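Local coordinates for protein Ton_1535 (Thermococcus onnurineus, PDB 3ZPJ) that is of unknown function but folds as an all-helical alpha-solenoid whose otherwise normal course includes a left-handed helical turn, at residues G246-A251 with R288-L293; N282-A287 with K304-I309; R298-A303 with E314-I319. One frame throughout, in Å; residues are numbered along the deposited sequence.

Contact 1 of 3, residues G246-A251 with R288-L293; sequences GELEVA and RLLTEL
The helical segments 246-251 and 288-293 run nearly parallel, at 22° to each other, with their axes 9.9 Å apart at closest approach and Leu248 level with Leu289. Helix 262-271 comes between them in the chain, so the contact joins two helices that are not consecutive, a relation expected in an alpha-solenoid. Leu248, Leu289 and Leu293 all carry CG beside the backbone N and anti to the carbonyl carbon, which sends their branches into the seam. Leu248 is touched at two levels: its CB lies 4.0 Å from CD1 of Leu289, while its CD2 meets CD1 of Leu293 at 4.0 Å, Leu248 and Leu293 crossing at about a right angle. The other branch of Leu293 reaches the next turn, where CD2 rests 3.8 Å from the carbonyl carbon of Ala251 and also against its CB. An alanine in place of Leu293 would remove both methyl branches and would probably loosen the packing on Leu248 and Ala251 together. Beside them, the extended Glu249 lays CG 4.1 Å from Leu289 CD1, crossing that leucine obliquely. Tyr262 touches Leu293 and Phe270 touches Leu290, both from helix 262-271. The seam is thus held by dispersion between the leucine branches and the methyl of Ala251, and the one acidic chain that borders it contributes its methylene carbon while its OE1 accepts a hydrogen bond from the backbone N of Tyr211.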
loop_
_atom_site.group_PDB
_atom_site.type_symbol
_atom_site.label_atom_id
_atom_site.label_comp_id
_atom_site.label_asym_id
_atom_site.label_seq_id
_atom_site.Cartn_x
_atom_site.Cartn_y
_atom_site.Cartn_z
ATOM N N GLY A 246 -4.642 15.948 1.296
ATOM C CA GLY A 246 -4.402 14.810 2.167
ATOM C C GLY A 246 -5.298 14.876 3.385
ATOM O O GLY A 246 -5.894 13.876 3.799
ATOM N N GLU A 247 -5.406 16.064 3.962
ATOM C CA GLU A 247 -6.275 16.242 5.115
ATOM C C GLU A 247 -7.731 15.965 4.736
ATOM O O GLU A 247 -8.448 15.301 5.478
ATOM C CB GLU A 247 -6.063 17.612 5.760
ATOM C CG GLU A 247 -4.718 17.725 6.504
ATOM C CD GLU A 247 -4.394 19.131 7.012
ATOM O OE1 GLU A 247 -5.044 20.111 6.585
ATOM O OE2 GLU A 247 -3.476 19.263 7.845
ATOM N N LEU A 248 -8.148 16.416 3.554
ATOM C CA LEU A 248 -9.504 16.153 3.074
ATOM C C LEU A 248 -9.781 14.672 2.834
ATOM O O LEU A 248 -10.855 14.172 3.184
ATOM C CB LEU A 248 -9.805 16.964 1.814
ATOM C CG LEU A 248 -9.829 18.472 2.074
ATOM C CD1 LEU A 248 -10.118 19.279 0.816
ATOM C CD2 LEU A 248 -10.867 18.772 3.121
ATOM N N GLU A 249 -8.822 13.975 2.230
ATOM C CA GLU A 249 -8.959 12.549 2.004
ATOM C C GLU A 249 -9.121 11.850 3.350
ATOM O O GLU A 249 -9.931 10.940 3.495
ATOM C CB GLU A 249 -7.750 11.988 1.216
ATOM C CG GLU A 249 -7.645 12.525 -0.216
ATOM C CD GLU A 249 -6.524 11.886 -1.055
ATOM O OE1 GLU A 249 -5.445 11.571 -0.499
ATOM O OE2 GLU A 249 -6.724 11.731 -2.288
ATOM N N VAL A 250 -8.368 12.297 4.347
ATOM C CA VAL A 250 -8.466 11.690 5.660
ATOM C C VAL A 250 -9.826 11.966 6.284
ATOM O O VAL A 250 -10.453 11.065 6.843
ATOM C CB VAL A 250 -7.332 12.139 6.586
ATOM C CG1 VAL A 250 -7.707 11.907 8.042
ATOM C CG2 VAL A 250 -6.082 11.365 6.249
ATOM N N ALA A 251 -10.299 13.200 6.163
ATOM C CA ALA A 251 -11.617 13.544 6.686
ATOM C C ALA A 251 -12.661 12.637 6.033
ATOM O O ALA A 251 -13.584 12.163 6.686
ATOM C CB ALA A 251 -11.935 15.000 6.424
ATOM N N ARG A 288 -14.395 17.628 -5.907
ATOM C CA ARG A 288 -14.951 16.297 -5.774
ATOM C C ARG A 288 -14.900 15.872 -4.307
ATOM O O ARG A 288 -15.885 15.346 -3.771
ATOM C CB ARG A 288 -14.182 15.327 -6.668
ATOM C CG ARG A 288 -14.546 13.862 -6.516
ATOM C CD ARG A 288 -13.359 13.014 -6.956
ATOM N NE ARG A 288 -12.785 13.547 -8.197
ATOM C CZ ARG A 288 -11.491 13.518 -8.522
ATOM N NH1 ARG A 288 -10.603 12.974 -7.697
ATOM N NH2 ARG A 288 -11.088 14.041 -9.678
ATOM N N LEU A 289 -13.761 16.117 -3.654
ATOM C CA LEU A 289 -13.598 15.723 -2.251
ATOM C C LEU A 289 -14.648 16.378 -1.374
ATOM O O LEU A 289 -15.298 15.707 -0.582
ATOM C CB LEU A 289 -12.192 16.038 -1.733
ATOM C CG LEU A 289 -11.125 15.049 -2.216
ATOM C CD1 LEU A 289 -9.721 15.562 -1.955
ATOM C CD2 LEU A 289 -11.328 13.726 -1.533
ATOM N N LEU A 290 -14.828 17.687 -1.540
ATOM C CA LEU A 290 -15.791 18.419 -0.738
ATOM C C LEU A 290 -17.234 17.967 -0.995
ATOM O O LEU A 290 -18.073 17.973 -0.084
ATOM C CB LEU A 290 -15.637 19.915 -0.977
ATOM C CG LEU A 290 -14.331 20.470 -0.415
ATOM C CD1 LEU A 290 -14.076 21.865 -0.938
ATOM C CD2 LEU A 290 -14.372 20.456 1.107
ATOM N N THR A 291 -17.525 17.572 -2.229
ATOM C CA THR A 291 -18.844 17.042 -2.524
ATOM C C THR A 291 -19.089 15.721 -1.789
ATOM O O THR A 291 -20.073 15.594 -1.063
ATOM C CB THR A 291 -19.073 16.878 -4.024
ATOM O OG1 THR A 291 -19.067 18.171 -4.634
ATOM C CG2 THR A 291 -20.422 16.223 -4.283
ATOM N N GLU A 292 -18.188 14.754 -1.948
ATOM C CA GLU A 292 -18.337 13.465 -1.265
ATOM C C GLU A 292 -18.353 13.638 0.251
ATOM O O GLU A 292 -18.945 12.846 0.977
ATOM C CB GLU A 292 -17.240 12.474 -1.694
ATOM C CG GLU A 292 -17.207 12.255 -3.201
ATOM C CD GLU A 292 -16.135 11.269 -3.668
ATOM O OE1 GLU A 292 -15.555 10.541 -2.829
ATOM O OE2 GLU A 292 -15.872 11.225 -4.894
ATOM N N LEU A 293 -17.707 14.689 0.729
ATOM C CA LEU A 293 -17.719 14.976 2.154
ATOM C C LEU A 293 -19.077 15.507 2.611
ATOM O O LEU A 293 -19.450 15.343 3.770
ATOM C CB LEU A 293 -16.623 15.982 2.502
ATOM C CG LEU A 293 -15.217 15.413 2.645
ATOM C CD1 LEU A 293 -14.164 16.516 2.487
ATOM C CD2 LEU A 293 -15.082 14.707 3.984
#

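Contact 2 of 3, residues N282-A287 with K304-I309; sequences NVQHIA and KEIQNI
Ile306, in the loop between helices 296-303 and 309-325, lies against one flank of helical segment 282-287, and its torsions decide which branch meets which partner. With CG1 beside its backbone N and CG2 anti to that N (chi1 -61°), the two branches part: CG1 approaches Val283 CG1 at 3.7 Å, whereas CG2 rests 3.6 Å from Gln284 CG. Val283 offers that methyl because its CG1 is anti to the backbone N (chi1 178°), and the two chains slide past each other in opposite directions. The tip of Ile306, CD1, lies over Gln284, 4.1 Å from its CA, and more loosely reaches Ala287 CB at 4.3 Å. Gln284, extended beyond CG, crosses Ile306 at about a right angle and brings NE2 to 3.9 Å from Asn308 CB, though this amide hydrogen-bonds to Asp280 OD2. The same carboxylate takes the backbone N of Gln307 and of Asn308, tying the loop to the start of helix 280-293. Asn308, its CG anti to the backbone N (chi1 176°), turns OD1 to accept from Lys311 N. That is a side-chain N-cap, here opening helix 309-325 at the turn between neighbouring solenoid helices.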
loop_
_atom_site.group_PDB
_atom_site.type_symbol
_atom_site.label_atom_id
_atom_site.label_comp_id
_atom_site.label_asym_id
_atom_site.label_seq_id
_atom_site.Cartn_x
_atom_site.Cartn_y
_atom_site.Cartn_z
ATOM N N ASN A 282 -6.019 20.360 -9.252
ATOM C CA ASN A 282 -6.196 20.483 -7.801
ATOM C C ASN A 282 -7.598 21.007 -7.469
ATOM O O ASN A 282 -8.278 20.486 -6.579
ATOM C CB ASN A 282 -5.128 21.393 -7.178
ATOM C CG ASN A 282 -3.737 20.768 -7.192
ATOM O OD1 ASN A 282 -3.599 19.545 -7.259
ATOM N ND2 ASN A 282 -2.702 21.607 -7.125
ATOM N N VAL A 283 -8.034 22.015 -8.215
ATOM C CA VAL A 283 -9.372 22.559 -8.047
ATOM C C VAL A 283 -10.451 21.498 -8.251
ATOM O O VAL A 283 -11.339 21.322 -7.414
ATOM C CB VAL A 283 -9.602 23.701 -9.017
ATOM C CG1 VAL A 283 -11.005 24.234 -8.874
ATOM C CG2 VAL A 283 -8.574 24.780 -8.778
ATOM N N GLN A 284 -10.360 20.777 -9.361
ATOM C CA GLN A 284 -11.292 19.695 -9.642
ATOM C C GLN A 284 -11.296 18.667 -8.532
ATOM O O GLN A 284 -12.348 18.204 -8.094
ATOM C CB GLN A 284 -10.925 19.029 -10.960
ATOM C CG GLN A 284 -10.969 19.996 -12.122
ATOM C CD GLN A 284 -10.255 19.470 -13.336
ATOM O OE1 GLN A 284 -9.996 18.271 -13.442
ATOM N NE2 GLN A 284 -9.927 20.361 -14.262
ATOM N N HIS A 285 -10.106 18.321 -8.073
ATOM C CA HIS A 285 -9.958 17.280 -7.072
ATOM C C HIS A 285 -10.600 17.705 -5.748
ATOM O O HIS A 285 -11.332 16.933 -5.114
ATOM C CB HIS A 285 -8.472 16.952 -6.879
ATOM C CG HIS A 285 -8.232 15.706 -6.082
ATOM N ND1 HIS A 285 -9.229 14.797 -5.809
ATOM C CD2 HIS A 285 -7.105 15.222 -5.507
ATOM C CE1 HIS A 285 -8.727 13.802 -5.094
ATOM N NE2 HIS A 285 -7.445 14.038 -4.896
ATOM N N ILE A 286 -10.329 18.941 -5.338
ATOM C CA ILE A 286 -10.881 19.451 -4.095
ATOM C C ILE A 286 -12.407 19.555 -4.171
ATOM O O ILE A 286 -13.103 19.259 -3.190
ATOM C CB ILE A 286 -10.231 20.787 -3.717
ATOM C CG1 ILE A 286 -8.784 20.549 -3.296
ATOM C CG2 ILE A 286 -10.989 21.465 -2.593
ATOM C CD1 ILE A 286 -7.934 21.800 -3.239
ATOM N N ALA A 287 -12.919 19.937 -5.345
ATOM C CA ALA A 287 -14.362 20.025 -5.563
ATOM C C ALA A 287 -15.038 18.667 -5.399
ATOM O O ALA A 287 -16.112 18.545 -4.813
ATOM C CB ALA A 287 -14.671 20.625 -6.938
ATOM N N LYS A 304 -17.032 26.146 -9.271
ATOM C CA LYS A 304 -17.160 27.312 -10.135
ATOM C C LYS A 304 -15.815 27.866 -10.639
ATOM O O LYS A 304 -15.789 28.724 -11.521
ATOM C CB LYS A 304 -17.982 28.410 -9.450
ATOM C CG LYS A 304 -19.358 27.947 -9.011
ATOM C CD LYS A 304 -20.347 29.099 -8.939
ATOM C CE LYS A 304 -20.772 29.377 -7.509
ATOM N NZ LYS A 304 -22.144 29.942 -7.445
ATOM N N GLU A 305 -14.703 27.373 -10.094
ATOM C CA GLU A 305 -13.385 27.857 -10.509
ATOM C C GLU A 305 -12.677 26.888 -11.433
ATOM O O GLU A 305 -11.584 27.182 -11.912
ATOM C CB GLU A 305 -12.491 28.163 -9.299
ATOM C CG GLU A 305 -12.805 29.476 -8.590
ATOM C CD GLU A 305 -12.369 30.708 -9.383
ATOM O OE1 GLU A 305 -11.144 30.967 -9.468
ATOM O OE2 GLU A 305 -13.251 31.422 -9.910
ATOM N N ILE A 306 -13.291 25.729 -11.664
ATOM C CA ILE A 306 -12.766 24.760 -12.618
ATOM C C ILE A 306 -12.779 25.350 -14.025
ATOM O O ILE A 306 -13.827 25.755 -14.529
ATOM C CB ILE A 306 -13.589 23.468 -12.615
ATOM C CG1 ILE A 306 -13.539 22.806 -11.237
ATOM C CG2 ILE A 306 -13.088 22.513 -13.690
ATOM C CD1 ILE A 306 -14.583 21.717 -11.059
ATOM N N GLN A 307 -11.610 25.407 -14.652
ATOM C CA GLN A 307 -11.470 26.033 -15.962
ATOM C C GLN A 307 -11.852 25.090 -17.102
ATOM O O GLN A 307 -12.451 25.514 -18.082
ATOM C CB GLN A 307 -10.048 26.569 -16.154
ATOM C CG GLN A 307 -9.708 27.762 -15.274
ATOM C CD GLN A 307 -10.368 29.047 -15.749
ATOM O OE1 GLN A 307 -11.018 29.749 -14.973
ATOM N NE2 GLN A 307 -10.195 29.368 -17.029
ATOM N N ASN A 308 -11.516 23.811 -16.978
ATOM C CA ASN A 308 -11.949 22.837 -17.980
ATOM C C ASN A 308 -13.472 22.749 -18.064
ATOM O O ASN A 308 -14.132 22.330 -17.115
ATOM C CB ASN A 308 -11.379 21.445 -17.711
ATOM C CG ASN A 308 -11.913 20.418 -18.689
ATOM O OD1 ASN A 308 -12.970 19.821 -18.474
ATOM N ND2 ASN A 308 -11.201 20.236 -19.793
ATOM N N ILE A 309 -14.013 23.127 -19.218
ATOM C CA ILE A 309 -15.451 23.271 -19.391
ATOM C C ILE A 309 -16.235 21.984 -19.101
ATOM O O ILE A 309 -17.362 22.029 -18.612
ATOM C CB ILE A 309 -15.788 23.881 -20.790
ATOM C CG1 ILE A 309 -17.199 24.443 -20.806
ATOM C CG2 ILE A 309 -15.588 22.873 -21.907
ATOM C CD1 ILE A 309 -17.530 25.158 -22.084
#

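Contact 3 of 3, residues R298-A303 with E314-I319; sequences RALKFA and EALKAI
Ile319 carries the largest single share of the packing between segments 298-303 and 314-319, neighbouring helices that run antiparallel at 161° with their axes 9.7 Å apart. Its CB is directed at the opposite helix. From there CG1 leaves beside the backbone N (chi1 -69°) and passes OG1 of Thr291 on helix 280-293, so a third helix borders the same side chain. The tip, CD1, then packs on Ala303, Ala299 and Leu300: it is 3.6 Å from Ala303 CB and equally close to the carbonyl O of Ala299, with Leu300 CD1 on another flank at 3.9 Å. That carbonyl already accepts the helical hydrogen bond of Ala303 N, so the methyl rests on a satisfied oxygen. Leu300 has CG anti to the backbone N (chi1 -167°), which swings CD1 across to Leu316 CD2 at 3.8 Å, the two chains crossing at about a right angle. Ala315, one turn before Ile319, meets Ala303 methyl to methyl, 4.0 Å between their CB atoms, where the backbones draw closest. The small Ala303 and Ala315 are consistent with this close approach, Ala299 gives Ile319 CD1 a surface to lie on, and the cohesion is wholly apolar.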
loop_
_atom_site.group_PDB
_atom_site.type_symbol
_atom_site.label_atom_id
_atom_site.label_comp_id
_atom_site.label_asym_id
_atom_site.label_seq_id
_atom_site.Cartn_x
_atom_site.Cartn_y
_atom_site.Cartn_z
ATOM N N ARG A 298 -18.616 24.819 0.283
ATOM C CA ARG A 298 -17.239 24.946 -0.184
ATOM C C ARG A 298 -17.079 24.284 -1.546
ATOM O O ARG A 298 -16.379 24.803 -2.411
ATOM C CB ARG A 298 -16.263 24.313 0.806
ATOM C CG ARG A 298 -16.103 25.034 2.137
ATOM C CD ARG A 298 -15.082 24.284 2.977
ATOM N NE ARG A 298 -14.928 24.804 4.329
ATOM C CZ ARG A 298 -14.133 25.820 4.642
ATOM N NH1 ARG A 298 -13.439 26.434 3.690
ATOM N NH2 ARG A 298 -14.037 26.227 5.902
ATOM N N ALA A 299 -17.738 23.140 -1.731
ATOM C CA ALA A 299 -17.644 22.395 -2.982
ATOM C C ALA A 299 -18.098 23.236 -4.162
ATOM O O ALA A 299 -17.512 23.182 -5.241
ATOM C CB ALA A 299 -18.441 21.102 -2.904
ATOM N N LEU A 300 -19.127 24.045 -3.953
ATOM C CA LEU A 300 -19.583 24.921 -5.017
ATOM C C LEU A 300 -18.548 25.997 -5.340
ATOM O O LEU A 300 -18.334 26.318 -6.515
ATOM C CB LEU A 300 -20.932 25.547 -4.677
ATOM C CG LEU A 300 -21.608 26.229 -5.861
ATOM C CD1 LEU A 300 -21.824 25.227 -6.983
ATOM C CD2 LEU A 300 -22.927 26.873 -5.447
ATOM N N LYS A 301 -17.905 26.551 -4.312
ATOM C CA LYS A 301 -16.890 27.581 -4.546
ATOM C C LYS A 301 -15.829 27.029 -5.479
ATOM O O LYS A 301 -15.432 27.681 -6.447
ATOM C CB LYS A 301 -16.194 28.005 -3.256
ATOM C CG LYS A 301 -17.054 28.630 -2.191
ATOM C CD LYS A 301 -16.211 28.802 -0.928
ATOM C CE LYS A 301 -17.011 29.412 0.195
ATOM N NZ LYS A 301 -17.744 30.606 -0.290
ATOM N N PHE A 302 -15.365 25.817 -5.182
ATOM C CA PHE A 302 -14.342 25.200 -6.013
ATOM C C PHE A 302 -14.823 24.838 -7.415
ATOM O O PHE A 302 -14.175 25.202 -8.394
ATOM C CB PHE A 302 -13.688 24.022 -5.296
ATOM C CG PHE A 302 -12.695 24.451 -4.269
ATOM C CD1 PHE A 302 -11.393 24.739 -4.631
ATOM C CD2 PHE A 302 -13.070 24.618 -2.955
ATOM C CE1 PHE A 302 -10.474 25.162 -3.697
ATOM C CE2 PHE A 302 -12.158 25.034 -2.020
ATOM C CZ PHE A 302 -10.858 25.311 -2.392
ATOM N N ALA A 303 -15.969 24.171 -7.511
ATOM C CA ALA A 303 -16.527 23.798 -8.801
ATOM C C ALA A 303 -16.623 24.984 -9.770
ATOM O O ALA A 303 -16.308 24.852 -10.956
ATOM C CB ALA A 303 -17.884 23.144 -8.618
ATOM N N GLU A 314 -19.390 18.505 -15.074
ATOM C CA GLU A 314 -19.558 17.322 -14.241
ATOM C C GLU A 314 -19.707 17.672 -12.761
ATOM O O GLU A 314 -20.646 17.220 -12.101
ATOM C CB GLU A 314 -18.390 16.355 -14.453
ATOM C CG GLU A 314 -18.382 15.699 -15.828
ATOM C CD GLU A 314 -17.019 15.135 -16.221
ATOM O OE1 GLU A 314 -16.338 14.538 -15.349
ATOM O OE2 GLU A 314 -16.627 15.298 -17.404
ATOM N N ALA A 315 -18.785 18.486 -12.247
ATOM C CA ALA A 315 -18.775 18.847 -10.827
ATOM C C ALA A 315 -20.051 19.587 -10.422
ATOM O O ALA A 315 -20.588 19.381 -9.336
ATOM C CB ALA A 315 -17.539 19.673 -10.494
ATOM N N LEU A 316 -20.537 20.441 -11.312
ATOM C CA LEU A 316 -21.736 21.212 -11.032
ATOM C C LEU A 316 -22.954 20.299 -10.954
ATOM O O LEU A 316 -23.860 20.525 -10.152
ATOM C CB LEU A 316 -21.931 22.292 -12.096
ATOM C CG LEU A 316 -21.046 23.533 -11.951
ATOM C CD1 LEU A 316 -21.337 24.557 -13.060
ATOM C CD2 LEU A 316 -21.252 24.166 -10.584
ATOM N N LYS A 317 -22.967 19.261 -11.788
ATOM C CA LYS A 317 -24.070 18.305 -11.791
ATOM C C LYS A 317 -24.116 17.558 -10.464
ATOM O O LYS A 317 -25.132 17.589 -9.761
ATOM C CB LYS A 317 -23.942 17.311 -12.954
ATOM C CG LYS A 317 -25.021 16.231 -12.942
ATOM C CD LYS A 317 -25.105 15.479 -14.260
ATOM C CE LYS A 317 -24.673 14.030 -14.111
ATOM N NZ LYS A 317 -24.875 13.262 -15.373
ATOM N N ALA A 318 -23.005 16.902 -10.130
ATOM C CA ALA A 318 -22.879 16.139 -8.889
ATOM C C ALA A 318 -23.398 16.921 -7.687
ATOM O O ALA A 318 -24.223 16.427 -6.919
ATOM C CB ALA A 318 -21.433 15.732 -8.661
ATOM N N ILE A 319 -22.915 18.148 -7.538
ATOM C CA ILE A 319 -23.349 18.996 -6.440
ATOM C C ILE A 319 -24.864 19.146 -6.457
ATOM O O ILE A 319 -25.518 19.069 -5.417
ATOM C CB ILE A 319 -22.699 20.385 -6.520
ATOM C CG1 ILE A 319 -21.195 20.285 -6.237
ATOM C CG2 ILE A 319 -23.381 21.354 -5.558
ATOM C CD1 ILE A 319 -20.418 21.558 -6.599
#

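The three contacts form a continuous strip along the C-terminal part of the solenoid. Contacts 1 and 2 share helix 280-293, against which contact 3 packs: its later turns serve contact 1 and its earlier ones contact 2. The centres of contacts 2 and 3 are about 8 Å apart, and those of contact 1 from contacts 2 and 3 about 14 and 13 Å. Joining is direct. Leu290 CB of contact 1 lies 3.6 Å from Ala299 CB of contact 3, and Ile306 CD1 of contact 2 is 3.6 Å from Ala315 CB of contact 3. Leu248 CD1 meets Ile286 CG2 at 4.1 Å, bringing contact 1 to contact 2. No active site or ligand is known here, so the strip is best read as structural packing.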